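Local coordinates for acetoacetate decarboxylase (Sphingomonas wittichii, PDB 5UPB), which is an acetoacetate decarboxylase-like lyase that probably acts on keto acids or related carbonyl compounds, at the interface of chains A and B. Residues are numbered along the deposited sequence; one frame, centred on the assembly and turned at random. Chains: chain A/B, Acetoacetate decarboxylase.

The interface of chains A and B. Residues chain A 186-188, 193-195; chain B 116-117, 184, 198, 252.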
loop_
_atom_site.group_PDB
_atom_site.type_symbol
_atom_site.label_atom_id
_atom_site.label_comp_id
_atom_site.label_asym_id
_atom_site.label_seq_id
_atom_site.Cartn_x
_atom_site.Cartn_y
_atom_site.Cartn_z
ATOM N N TRP A 186 22.393 -1.726 -16.894
ATOM C CA TRP A 186 21.581 -0.567 -17.255
ATOM C C TRP A 186 21.436 -0.583 -18.766
ATOM O O TRP A 186 22.246 0.005 -19.497
ATOM C CB TRP A 186 22.202 0.736 -16.756
ATOM C CG TRP A 186 21.260 1.911 -16.754
ATOM C CD1 TRP A 186 21.408 3.089 -17.452
ATOM C CD2 TRP A 186 20.020 2.026 -16.038
ATOM N NE1 TRP A 186 20.350 3.934 -17.193
ATOM C CE2 TRP A 186 19.478 3.306 -16.341
ATOM C CE3 TRP A 186 19.321 1.186 -15.167
ATOM C CZ2 TRP A 186 18.267 3.761 -15.802
ATOM C CZ3 TRP A 186 18.103 1.632 -14.637
ATOM C CH2 TRP A 186 17.592 2.921 -14.962
ATOM N N PRO A 187 20.446 -1.294 -19.279
ATOM C CA PRO A 187 20.404 -1.546 -20.722
ATOM C C PRO A 187 19.958 -0.315 -21.491
ATOM O O PRO A 187 19.424 0.645 -20.935
ATOM C CB PRO A 187 19.375 -2.678 -20.856
ATOM C CG PRO A 187 18.459 -2.467 -19.679
ATOM C CD PRO A 187 19.360 -1.989 -18.558
ATOM N N ALA A 188 20.220 -0.360 -22.791
ATOM C CA ALA A 188 19.798 0.685 -23.725
ATOM C C ALA A 188 18.436 0.338 -24.321
ATOM O O ALA A 188 18.209 -0.797 -24.734
ATOM C CB ALA A 188 20.805 0.873 -24.867
ATOM N N GLN A 193 21.648 4.953 -27.032
ATOM C CA GLN A 193 21.859 5.109 -25.605
ATOM C C GLN A 193 23.103 4.333 -25.150
ATOM O O GLN A 193 23.512 3.348 -25.771
ATOM C CB GLN A 193 20.640 4.641 -24.804
ATOM C CG GLN A 193 19.397 5.517 -24.969
ATOM C CD GLN A 193 18.209 4.936 -24.260
ATOM O OE1 GLN A 193 18.323 3.911 -23.565
ATOM N NE2 GLN A 193 17.050 5.590 -24.412
ATOM N N THR A 194 23.720 4.804 -24.069
ATOM C CA THR A 194 24.926 4.154 -23.537
ATOM C C THR A 194 24.536 3.064 -22.554
ATOM O O THR A 194 24.007 3.383 -21.487
ATOM C CB THR A 194 25.834 5.152 -22.842
ATOM O OG1 THR A 194 26.157 6.217 -23.737
ATOM C CG2 THR A 194 27.137 4.437 -22.324
ATOM N N PRO A 195 24.797 1.790 -22.836
ATOM C CA PRO A 195 24.440 0.733 -21.887
ATOM C C PRO A 195 25.561 0.463 -20.884
ATOM O O PRO A 195 26.710 0.845 -21.069
ATOM C CB PRO A 195 24.235 -0.478 -22.802
ATOM C CG PRO A 195 25.263 -0.267 -23.891
ATOM C CD PRO A 195 25.384 1.238 -24.072
ATOM N N LEU B 116 15.117 4.583 -17.655
ATOM C CA LEU B 116 15.929 4.167 -18.797
ATOM C C LEU B 116 15.870 5.186 -19.920
ATOM O O LEU B 116 16.818 5.282 -20.709
ATOM C CB LEU B 116 15.475 2.802 -19.324
ATOM C CG LEU B 116 15.690 1.626 -18.372
ATOM C CD1 LEU B 116 14.883 0.424 -18.889
ATOM C CD2 LEU B 116 17.168 1.326 -18.261
ATOM N N ASN B 117 14.758 5.910 -20.029
ATOM C CA ASN B 117 14.579 6.970 -21.016
ATOM C C ASN B 117 14.747 8.356 -20.406
ATOM O O ASN B 117 14.342 9.359 -21.011
ATOM C CB ASN B 117 13.209 6.819 -21.675
ATOM C CG ASN B 117 13.191 5.753 -22.755
ATOM O OD1 ASN B 117 14.211 5.483 -23.412
ATOM N ND2 ASN B 117 12.057 5.078 -22.888
ATOM N N ARG B 184 19.001 10.670 -18.982
ATOM C CA ARG B 184 19.292 9.280 -18.714
ATOM C C ARG B 184 20.558 9.252 -17.862
ATOM O O ARG B 184 21.663 9.548 -18.335
ATOM C CB ARG B 184 19.427 8.522 -20.033
ATOM C CG ARG B 184 19.762 7.045 -19.826
ATOM C CD ARG B 184 19.860 6.282 -21.136
ATOM N NE ARG B 184 19.814 4.819 -20.962
ATOM C CZ ARG B 184 20.892 4.068 -20.958
ATOM N NH1 ARG B 184 22.075 4.619 -21.102
ATOM N NH2 ARG B 184 20.808 2.758 -20.830
ATOM N N GLU B 198 23.439 11.325 -19.896
ATOM C CA GLU B 198 23.272 11.829 -21.255
ATOM C C GLU B 198 21.859 12.384 -21.435
ATOM O O GLU B 198 20.878 11.810 -20.947
ATOM C CB GLU B 198 23.609 10.720 -22.262
ATOM C CG GLU B 198 22.806 9.414 -22.043
ATOM C CD GLU B 198 23.432 8.190 -22.701
ATOM O OE1 GLU B 198 24.625 8.237 -23.091
ATOM O OE2 GLU B 198 22.700 7.200 -22.896
ATOM N N ALA B 252 14.237 6.623 -26.089
ATOM C CA ALA B 252 14.643 8.003 -26.289
ATOM C C ALA B 252 16.009 8.080 -26.954
ATOM O O ALA B 252 16.934 7.336 -26.605
ATOM C CB ALA B 252 14.640 8.749 -24.963
#
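B:Arg184 reaches between A:Trp186 and A:Gln193 in a mixed polar and apolar patch of a two-fold symmetric interface between identical subunits; the patch, repeated with chains exchanged, probably helps hold the deposited tetramer together. With CG anti to the backbone N (chi1 179°) and its chain extended to NE, the arginine carries its guanidinium across to chain A. A:Trp186 CD1 lies 3.4 Å above the guanidinium plane of B:Arg184, toward its rim, ring and guanidinium 32° apart; A:Gln193 CB approaches the other face, also off-centre. B:Arg184 NH2 makes a short hydrogen bond (2.5 Å) to A:Pro187 O, in the guanidinium plane but with the nitrogen well above the carbonyl plane. Methyl CD2 of B:Leu116 sits over the indole's six-membered ring. B:Glu198 grips A:Thr194 with both carboxylate oxygens: OE2 takes the backbone N on its syn lone pair (2.9 Å, 175° at H), and OE1 accepts from the hydroxyl OG1 at 2.6 Å. B:Arg184 NH1 meets B:Glu198 OE2 from above the carboxylate plane in a 3.2 Å salt bridge that probably helps position the guanidinium. An alanine in place of B:Glu198 would probably leave the A:Thr194 amide and hydroxyl without acceptors and the arginine freer to turn. A:Gln193 NE2 donates to B:Ala252 O (2.8 Å) and B:Asn117 OD1 (3.0 Å), which also takes B:Ala252 N. Strand 179-186 of chain A and its following loop thus dock against chain B strands 179-186 and 196-203, the end of helix 108-116 and the loop before strand 253-257.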